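Local coordinates for protein probable hydrolase (Pseudomonas aeruginosa, PDB 3OM8) that is probably an alpha/beta-fold hydrolase, with a tentative assignment as a 3-oxoadipate enol-lactonase, an enzyme that opens the lactone ring of its substrate, at residues K27-S33 / H53-Y59; L84-D88 / A114-I118; M149-A153 / M179-T183. One frame throughout, in Å; residues are numbered along the deposited sequence. Where two conformers were deposited one is given.

Interaction 1: residues K27-S33 / H53-Y59; sequences KPLLALS and HFRVLRY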
loop_
_atom_site.group_PDB
_atom_site.type_symbol
_atom_site.label_atom_id
_atom_site.label_comp_id
_atom_site.label_asym_id
_atom_site.label_seq_id
_atom_site.Cartn_x
_atom_site.Cartn_y
_atom_site.Cartn_z
ATOM N N LYS B 27 -23.895 21.316 -0.595
ATOM C CA LYS B 27 -23.013 20.193 -0.871
ATOM C C LYS B 27 -22.905 19.273 0.337
ATOM O O LYS B 27 -23.135 19.695 1.458
ATOM C CB LYS B 27 -21.642 20.693 -1.325
ATOM C CG LYS B 27 -21.653 21.182 -2.765
ATOM C CD LYS B 27 -20.362 21.865 -3.163
ATOM C CE LYS B 27 -20.474 22.431 -4.571
ATOM N NZ LYS B 27 -19.354 23.359 -4.887
ATOM N N PRO B 28 -22.564 18.001 0.105
ATOM C CA PRO B 28 -22.486 16.987 1.164
ATOM C C PRO B 28 -21.448 17.367 2.213
ATOM O O PRO B 28 -20.424 17.957 1.864
ATOM C CB PRO B 28 -22.030 15.738 0.417
ATOM C CG PRO B 28 -22.378 16.000 -1.024
ATOM C CD PRO B 28 -22.159 17.467 -1.201
ATOM N N LEU B 29 -21.703 17.015 3.469
ATOM C CA LEU B 29 -20.853 17.448 4.585
ATOM C C LEU B 29 -19.655 16.529 4.764
ATOM O O LEU B 29 -19.800 15.306 4.846
ATOM C CB LEU B 29 -21.668 17.515 5.884
ATOM C CG LEU B 29 -21.233 18.389 7.088
ATOM C CD1 LEU B 29 -20.042 17.810 7.793
ATOM C CD2 LEU B 29 -20.955 19.824 6.688
ATOM N N LEU B 30 -18.469 17.128 4.800
ATOM C CA LEU B 30 -17.245 16.407 5.135
ATOM C C LEU B 30 -16.606 17.024 6.379
ATOM O O LEU B 30 -16.235 18.202 6.371
ATOM C CB LEU B 30 -16.257 16.446 3.968
ATOM C CG LEU B 30 -14.845 15.966 4.311
ATOM C CD1 LEU B 30 -14.861 14.521 4.794
ATOM C CD2 LEU B 30 -13.920 16.119 3.128
ATOM N N ALA B 31 -16.486 16.230 7.444
ATOM C CA ALA B 31 -15.889 16.693 8.698
ATOM C C ALA B 31 -14.435 16.256 8.818
ATOM O O ALA B 31 -14.103 15.098 8.573
ATOM C CB ALA B 31 -16.695 16.198 9.896
ATOM N N LEU B 32 -13.572 17.197 9.189
ATOM C CA LEU B 32 -12.151 16.929 9.388
ATOM C C LEU B 32 -11.810 16.982 10.870
ATOM O O LEU B 32 -12.287 17.863 11.584
ATOM C CB LEU B 32 -11.312 17.965 8.637
ATOM C CG LEU B 32 -11.711 18.115 7.164
ATOM C CD1 LEU B 32 -10.745 19.024 6.428
ATOM C CD2 LEU B 32 -11.754 16.757 6.527
ATOM N N SER B 33 -10.986 16.045 11.333
ATOM C CA SER B 33 -10.519 16.052 12.716
ATOM C C SER B 33 -8.989 16.019 12.758
ATOM O O SER B 33 -8.364 15.239 12.036
ATOM C CB SER B 33 -11.120 14.885 13.500
ATOM O OG SER B 33 -10.658 14.875 14.831
ATOM N N HIS B 53 -16.300 20.067 -3.901
ATOM C CA HIS B 53 -17.287 18.993 -3.874
ATOM C C HIS B 53 -18.067 18.872 -2.550
ATOM O O HIS B 53 -19.192 18.368 -2.525
ATOM C CB HIS B 53 -16.583 17.680 -4.180
ATOM C CG HIS B 53 -15.724 17.737 -5.407
ATOM N ND1 HIS B 53 -16.189 17.393 -6.659
ATOM C CD2 HIS B 53 -14.431 18.106 -5.573
ATOM C CE1 HIS B 53 -15.217 17.542 -7.542
ATOM N NE2 HIS B 53 -14.141 17.973 -6.909
ATOM N N PHE B 54 -17.480 19.330 -1.450
ATOM C CA PHE B 54 -18.115 19.130 -0.148
ATOM C C PHE B 54 -18.190 20.397 0.681
ATOM O O PHE B 54 -17.397 21.317 0.492
ATOM C CB PHE B 54 -17.365 18.060 0.649
ATOM C CG PHE B 54 -17.196 16.764 -0.086
ATOM C CD1 PHE B 54 -18.221 15.833 -0.119
ATOM C CD2 PHE B 54 -16.010 16.477 -0.751
ATOM C CE1 PHE B 54 -18.076 14.637 -0.811
ATOM C CE2 PHE B 54 -15.852 15.284 -1.440
ATOM C CZ PHE B 54 -16.887 14.361 -1.472
ATOM N N ARG B 55 -19.178 20.447 1.570
ATOM C CA ARG B 55 -19.184 21.429 2.638
ATOM C C ARG B 55 -18.258 20.882 3.706
ATOM O O ARG B 55 -18.483 19.789 4.227
ATOM C CB ARG B 55 -20.587 21.586 3.209
ATOM C CG ARG B 55 -20.781 22.827 4.047
ATOM C CD ARG B 55 -22.150 22.821 4.668
ATOM N NE ARG B 55 -22.511 24.132 5.194
ATOM C CZ ARG B 55 -23.527 24.339 6.021
ATOM N NH1 ARG B 55 -23.796 25.564 6.449
ATOM N NH2 ARG B 55 -24.270 23.314 6.419
ATOM N N VAL B 56 -17.203 21.630 4.016
ATOM C CA VAL B 56 -16.192 21.150 4.959
ATOM C C VAL B 56 -16.362 21.703 6.380
ATOM O O VAL B 56 -16.236 22.909 6.615
ATOM C CB VAL B 56 -14.769 21.450 4.445
ATOM C CG1 VAL B 56 -13.718 20.971 5.440
ATOM C CG2 VAL B 56 -14.560 20.793 3.094
ATOM N N LEU B 57 -16.656 20.811 7.320
ATOM C CA LEU B 57 -16.696 21.161 8.736
ATOM C C LEU B 57 -15.333 20.916 9.355
ATOM O O LEU B 57 -14.831 19.795 9.313
ATOM C CB LEU B 57 -17.732 20.318 9.478
ATOM C CG LEU B 57 -17.653 20.376 11.014
ATOM C CD1 LEU B 57 -18.173 21.704 11.520
ATOM C CD2 LEU B 57 -18.447 19.239 11.629
ATOM N N ARG B 58 -14.737 21.973 9.907
ATOM C CA ARG B 58 -13.470 21.879 10.640
ATOM C C ARG B 58 -13.668 22.349 12.083
ATOM O O ARG B 58 -14.508 23.206 12.341
ATOM C CB ARG B 58 -12.392 22.730 9.969
ATOM C CG ARG B 58 -11.827 22.135 8.680
ATOM C CD ARG B 58 -10.685 22.979 8.169
ATOM N NE ARG B 58 -11.129 24.303 7.754
ATOM C CZ ARG B 58 -10.311 25.319 7.496
ATOM N NH1 ARG B 58 -9.001 25.170 7.624
ATOM N NH2 ARG B 58 -10.804 26.489 7.119
ATOM N N TYR B 59 -12.905 21.788 13.019
ATOM C CA TYR B 59 -12.968 22.233 14.412
ATOM C C TYR B 59 -11.629 22.032 15.124
ATOM O O TYR B 59 -10.823 21.180 14.726
ATOM C CB TYR B 59 -14.084 21.500 15.164
ATOM C CG TYR B 59 -13.760 20.050 15.465
ATOM C CD1 TYR B 59 -13.463 19.642 16.757
ATOM C CD2 TYR B 59 -13.729 19.091 14.453
ATOM C CE1 TYR B 59 -13.164 18.320 17.045
ATOM C CE2 TYR B 59 -13.425 17.766 14.728
ATOM C CZ TYR B 59 -13.137 17.388 16.028
ATOM O OH TYR B 59 -12.829 16.080 16.335
HETATM O O HOH W 1 -10.773 20.224 11.729
#
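Strands 29-33 and 55-59 run parallel, the axes of these short segments coming to 4.6 Å, and Leu29 and Leu30 pair with Arg55 and Val56, Ala31 with Leu57. Arg55 N to Pro28 O, Leu30 N to Arg55 O, Leu57 N to Leu30 O and Leu32 N to Leu57 O are the hydrogen bonds that join them. On one face, Leu29 reaches across with both methyls: CD1 rests on Leu57 CB at 3.8 Å while CD2 lies 3.5 Å from Arg55 O, and Ala31 CB meets Leu57 CD2. On the other face Leu32 CD1 packs on Val56 CG1 at 3.7 Å and Phe54 CB on Leu30 CB. The carbonyl oxygen of Pro28 lies at the edge of the Phe54 ring. Tyr59, its CG lodged between the backbone N and the carbonyl carbon (chi1 73°), swings its ring toward the neighbouring strand, CE2 nearing Leu32 O and OH coming to 2.9 Å from Ser33 OG. Water 1 bridges the strand ends, accepting from Tyr59 N at 2.9 Å and lying 2.8 Å from Leu32 O. Helix 47-51 connects the strands in sequence, a beta-alpha-beta unit. Arg58 sends its guanidinium to Asp44 and Asp22. Backbone bonds thus hold the pair whatever the side chains, leaving the Leu30, Leu32 and Val56 face to seal against helices 47-51 and 253-264, and Ser33 beside the probable nucleophile elbow.

Interaction 2: residues L84-D88 / A114-I118; sequences LELLD and APQRI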
loop_
_atom_site.group_PDB
_atom_site.type_symbol
_atom_site.label_atom_id
_atom_site.label_comp_id
_atom_site.label_asym_id
_atom_site.label_seq_id
_atom_site.Cartn_x
_atom_site.Cartn_y
_atom_site.Cartn_z
ATOM N N LEU B 84 -20.118 14.368 17.611
ATOM C CA LEU B 84 -21.552 14.138 17.564
ATOM C C LEU B 84 -22.350 15.380 17.944
ATOM O O LEU B 84 -23.387 15.657 17.343
ATOM C CB LEU B 84 -21.943 12.955 18.442
ATOM C CG LEU B 84 -21.312 11.637 17.998
ATOM C CD1 LEU B 84 -21.813 10.494 18.860
ATOM C CD2 LEU B 84 -21.620 11.370 16.541
ATOM N N GLU B 85 -21.866 16.134 18.928
ATOM C CA GLU B 85 -22.572 17.336 19.373
ATOM C C GLU B 85 -22.432 18.482 18.370
ATOM O O GLU B 85 -23.342 19.301 18.228
ATOM C CB GLU B 85 -22.111 17.775 20.771
ATOM C CG GLU B 85 -22.411 16.758 21.871
ATOM C CD GLU B 85 -22.152 17.298 23.279
ATOM O OE1 GLU B 85 -22.282 18.526 23.492
ATOM O OE2 GLU B 85 -21.831 16.488 24.175
ATOM N N LEU B 86 -21.290 18.543 17.685
ATOM C CA LEU B 86 -21.128 19.459 16.560
ATOM C C LEU B 86 -22.160 19.141 15.475
ATOM O O LEU B 86 -22.847 20.032 14.964
ATOM C CB LEU B 86 -19.731 19.342 15.963
ATOM C CG LEU B 86 -18.586 20.054 16.665
ATOM C CD1 LEU B 86 -17.282 19.692 15.980
ATOM C CD2 LEU B 86 -18.818 21.555 16.631
ATOM N N LEU B 87 -22.261 17.864 15.120
ATOM C CA LEU B 87 -23.193 17.453 14.076
ATOM C C LEU B 87 -24.614 17.804 14.494
ATOM O O LEU B 87 -25.373 18.364 13.708
ATOM C CB LEU B 87 -23.058 15.957 13.748
ATOM C CG LEU B 87 -21.737 15.536 13.078
ATOM C CD1 LEU B 87 -21.714 14.054 12.748
ATOM C CD2 LEU B 87 -21.450 16.337 11.819
ATOM N N ASP B 88 -24.960 17.500 15.742
ATOM C CA ASP B 88 -26.283 17.828 16.267
ATOM C C ASP B 88 -26.561 19.324 16.138
ATOM O O ASP B 88 -27.647 19.737 15.725
ATOM C CB ASP B 88 -26.410 17.401 17.740
ATOM C CG ASP B 88 -26.341 15.894 17.915
ATOM O OD1 ASP B 88 -26.227 15.421 19.069
ATOM O OD2 ASP B 88 -26.405 15.180 16.893
ATOM N N ALA B 114 -21.205 5.285 16.692
ATOM C CA ALA B 114 -22.244 6.086 16.056
ATOM C C ALA B 114 -22.226 5.946 14.522
ATOM O O ALA B 114 -22.236 6.946 13.796
ATOM C CB ALA B 114 -22.106 7.536 16.470
ATOM N N PRO B 115 -22.218 4.695 14.028
ATOM C CA PRO B 115 -22.050 4.436 12.593
ATOM C C PRO B 115 -23.104 5.164 11.768
ATOM O O PRO B 115 -22.801 5.656 10.685
ATOM C CB PRO B 115 -22.246 2.918 12.476
ATOM C CG PRO B 115 -22.938 2.506 13.730
ATOM C CD PRO B 115 -22.479 3.461 14.789
ATOM N N GLN B 116 -24.321 5.242 12.295
ATOM C CA GLN B 116 -25.433 5.879 11.601
ATOM C C GLN B 116 -25.201 7.372 11.313
ATOM O O GLN B 116 -25.942 7.979 10.536
ATOM C CB GLN B 116 -26.726 5.693 12.403
ATOM C CG GLN B 116 -26.843 6.584 13.643
ATOM C CD GLN B 116 -26.073 6.061 14.856
ATOM O OE1 GLN B 116 -25.425 5.012 14.804
ATOM N NE2 GLN B 116 -26.153 6.798 15.964
ATOM N N ARG B 117 -24.183 7.957 11.944
ATOM C CA ARG B 117 -23.845 9.367 11.734
ATOM C C ARG B 117 -22.731 9.534 10.692
ATOM O O ARG B 117 -22.426 10.659 10.281
ATOM C CB ARG B 117 -23.395 10.025 13.048
ATOM C CG ARG B 117 -24.338 9.853 14.251
ATOM C CD ARG B 117 -25.713 10.460 14.016
ATOM N NE ARG B 117 -25.671 11.894 13.740
ATOM C CZ ARG B 117 -25.827 12.837 14.661
ATOM N NH1 ARG B 117 -26.022 12.501 15.930
ATOM N NH2 ARG B 117 -25.775 14.118 14.316
ATOM N N ILE B 118 -22.125 8.417 10.277
ATOM C CA ILE B 118 -20.985 8.441 9.361
ATOM C C ILE B 118 -21.306 7.855 7.975
ATOM O O ILE B 118 -21.838 6.745 7.859
ATOM C CB ILE B 118 -19.774 7.660 9.930
ATOM C CG1 ILE B 118 -19.349 8.196 11.294
ATOM C CG2 ILE B 118 -18.613 7.705 8.948
ATOM C CD1 ILE B 118 -18.890 9.649 11.293
#
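Asp88 and Arg117 form a salt bridge in which a single carboxylate oxygen takes both end nitrogens of the guanidinium: NH1 and NH2 of Arg117 each lie 2.9 Å from Asp88 OD2. NH1 comes to the syn lone pair of that oxygen, NH2 nearly head-on to its C-O bond, and both bonds are bent, with N-H...O angles of 144°. The two flat groups are almost coplanar, 14° apart. Beside this bridge Arg117 NH2 passes 3.3 Å from Leu87 CB, and the aliphatic start of the arginine packs through CG on Leu84 CD2 at 3.9 Å. The other methyl, Leu84 CD1, touches Ala114 CB at 3.8 Å. Arg117 folds at chi2 and chi3, which curls its end toward helix 76-90. Further out, the backbone oxygens of Val92 and Arg93 receive NH2 and NE of Arg117, and Leu110 of helix 102-113 packs on Leu84. The contact thus ties the short 3-10 segment 115-117, between helix 102-113 and strand 118-124, to helix 76-90 of the alpha/beta hydrolase core. Bonds to one carboxylate oxygen and two backbone carbonyls engage NE and both NH groups, which fixes the guanidinium's rotation and probably balances its charge locally in this partly buried contact.

Interaction 3: residues M149-A153 / M179-T183; sequences MSETA and MLMAT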
loop_
_atom_site.group_PDB
_atom_site.type_symbol
_atom_site.label_atom_id
_atom_site.label_comp_id
_atom_site.label_asym_id
_atom_site.label_seq_id
_atom_site.Cartn_x
_atom_site.Cartn_y
_atom_site.Cartn_z
HETATM N N MSE B 149 6.468 24.932 26.279
HETATM C CA MSE B 149 6.247 23.879 25.286
HETATM C C MSE B 149 7.377 23.704 24.249
HETATM O O MSE B 149 7.220 22.949 23.294
HETATM C CB MSE B 149 4.902 24.075 24.573
HETATM C CG MSE B 149 3.665 23.935 25.464
HETATM SE SE MSE B 149 3.481 22.214 26.388
HETATM C CE MSE B 149 4.599 22.595 27.953
ATOM N N SER B 150 8.509 24.374 24.456
ATOM C CA SER B 150 9.653 24.291 23.541
ATOM C C SER B 150 10.219 22.890 23.320
ATOM O O SER B 150 10.297 22.432 22.185
ATOM C CB SER B 150 10.778 25.219 23.984
ATOM O OG SER B 150 10.403 26.566 23.798
ATOM N N GLU B 151 10.646 22.219 24.386
ATOM C CA GLU B 151 11.188 20.873 24.220
ATOM C C GLU B 151 10.119 19.917 23.701
ATOM O O GLU B 151 10.414 18.958 22.966
ATOM C CB GLU B 151 11.775 20.333 25.520
ATOM C CG GLU B 151 12.503 19.006 25.330
ATOM C CD GLU B 151 13.835 19.172 24.616
ATOM O OE1 GLU B 151 14.223 20.326 24.321
ATOM O OE2 GLU B 151 14.502 18.149 24.360
ATOM N N THR B 152 8.877 20.190 24.088
ATOM C CA THR B 152 7.737 19.398 23.650
ATOM C C THR B 152 7.489 19.552 22.137
ATOM O O THR B 152 7.219 18.570 21.442
ATOM C CB THR B 152 6.479 19.740 24.464
ATOM O OG1 THR B 152 6.677 19.330 25.820
ATOM C CG2 THR B 152 5.270 19.017 23.923
ATOM N N ALA B 153 7.594 20.782 21.640
ATOM C CA ALA B 153 7.486 21.049 20.214
ATOM C C ALA B 153 8.632 20.399 19.434
ATOM O O ALA B 153 8.417 19.862 18.354
ATOM C CB ALA B 153 7.434 22.550 19.946
HETATM N N MSE B 179 1.772 26.276 16.253
HETATM C CA MSE B 179 0.572 25.606 16.750
HETATM C C MSE B 179 0.874 24.871 18.041
HETATM O O MSE B 179 0.078 24.885 18.980
HETATM C CB MSE B 179 0.043 24.595 15.734
HETATM C CG MSE B 179 -0.485 25.197 14.446
HETATM SE SE MSE B 179 -1.067 23.815 13.166
HETATM C CE MSE B 179 -1.716 25.018 11.780
ATOM N N LEU B 180 2.020 24.205 18.059
ATOM C CA LEU B 180 2.462 23.464 19.223
ATOM C C LEU B 180 2.722 24.409 20.394
ATOM O O LEU B 180 2.200 24.199 21.488
ATOM C CB LEU B 180 3.712 22.651 18.879
ATOM C CG LEU B 180 3.385 21.415 18.032
ATOM C CD1 LEU B 180 4.595 20.892 17.245
ATOM C CD2 LEU B 180 2.775 20.325 18.917
HETATM N N MSE B 181 3.506 25.456 20.142
HETATM C CA MSE B 181 3.858 26.452 21.149
HETATM C C MSE B 181 2.638 27.137 21.781
HETATM O O MSE B 181 2.729 27.692 22.869
HETATM C CB MSE B 181 4.789 27.517 20.555
HETATM C CG MSE B 181 6.201 27.044 20.204
HETATM SE SE MSE B 181 7.238 26.377 21.719
HETATM C CE MSE B 181 7.249 27.981 22.826
ATOM N N ALA B 182 1.503 27.102 21.093
ATOM C CA ALA B 182 0.294 27.737 21.598
ATOM C C ALA B 182 -0.674 26.706 22.144
ATOM O O ALA B 182 -1.828 27.026 22.441
ATOM C CB ALA B 182 -0.372 28.537 20.505
ATOM N N THR B 183 -0.216 25.464 22.256
ATOM C CA THR B 183 -1.074 24.402 22.763
ATOM C C THR B 183 -0.951 24.268 24.284
ATOM O O THR B 183 0.142 24.075 24.826
ATOM C CB THR B 183 -0.796 23.047 22.082
ATOM O OG1 THR B 183 -1.194 23.116 20.703
ATOM C CG2 THR B 183 -1.601 21.947 22.751
#
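Van der Waals packing carries this meeting of two helix ends, and no hydrogen bond crosses it. The apolar pairs come first. Ala153 CB lies 3.9 Å from Leu180 CB, a close fit that the small alanine permits. Met181, a selenomethionine, brings its selenium 4.2 Å from Ala153 CB and 4.3 Å from Met149 CB.

Other packing is against polar atoms. Bent at chi2 (-61°), Met181 sets SE 3.6 Å from Ser150 N, at the start of helix 150-160; chi3 (-60°) then directs CE to Ser150 OG at 3.6 Å. Met149, also a selenomethionine, starts toward the partner segment and then bends away, its CG passing Thr183 O at 3.6 Å.

Both helices belong to the group between strands 118-124 and 211-216, the position of the cap inserted into the sheet domain in many alpha/beta hydrolases. Met149 is the N-cap residue of helix 150-160, while Ala182 is the first residue to leave helix 171-181, so a helix start here faces a helix finish.

Polar bonds run elsewhere. Thr183 OG1 donates to Met179 O at 2.8 Å, tying the departing chain to the last turn of its helix. Ser150 N bonds to the carboxylate of Asp148, just before the segment, and Glu151 makes a weak bond to Ala134 of the second subunit. Leu188 of helix 185-196 packs against both Met149 and Thr183; farther along the same helix 150-160, Phe156, Leu157 and Trp160 lie against Leu180.

How the interactions relate
Interactions 1 and 2 are neighbours in the sheet domain, with centres about 13 Å apart, and they touch: Tyr59 CG meets Leu86 CD1 at 3.6 Å, so helix 76-90 packs directly on strand 55-59, which it follows in the chain. Interaction 1 is the buried strand pairing, held by backbone bonds and aliphatic contacts, whereas interaction 2 is partly buried and relies on a salt bridge beside a small apolar contact of Leu84 with Ala114. Interaction 3 stands apart, on the far side of the chain's centre from both, its centre about 28 Å from that of interaction 1. It too is mostly buried but joins helix ends by van der Waals packing.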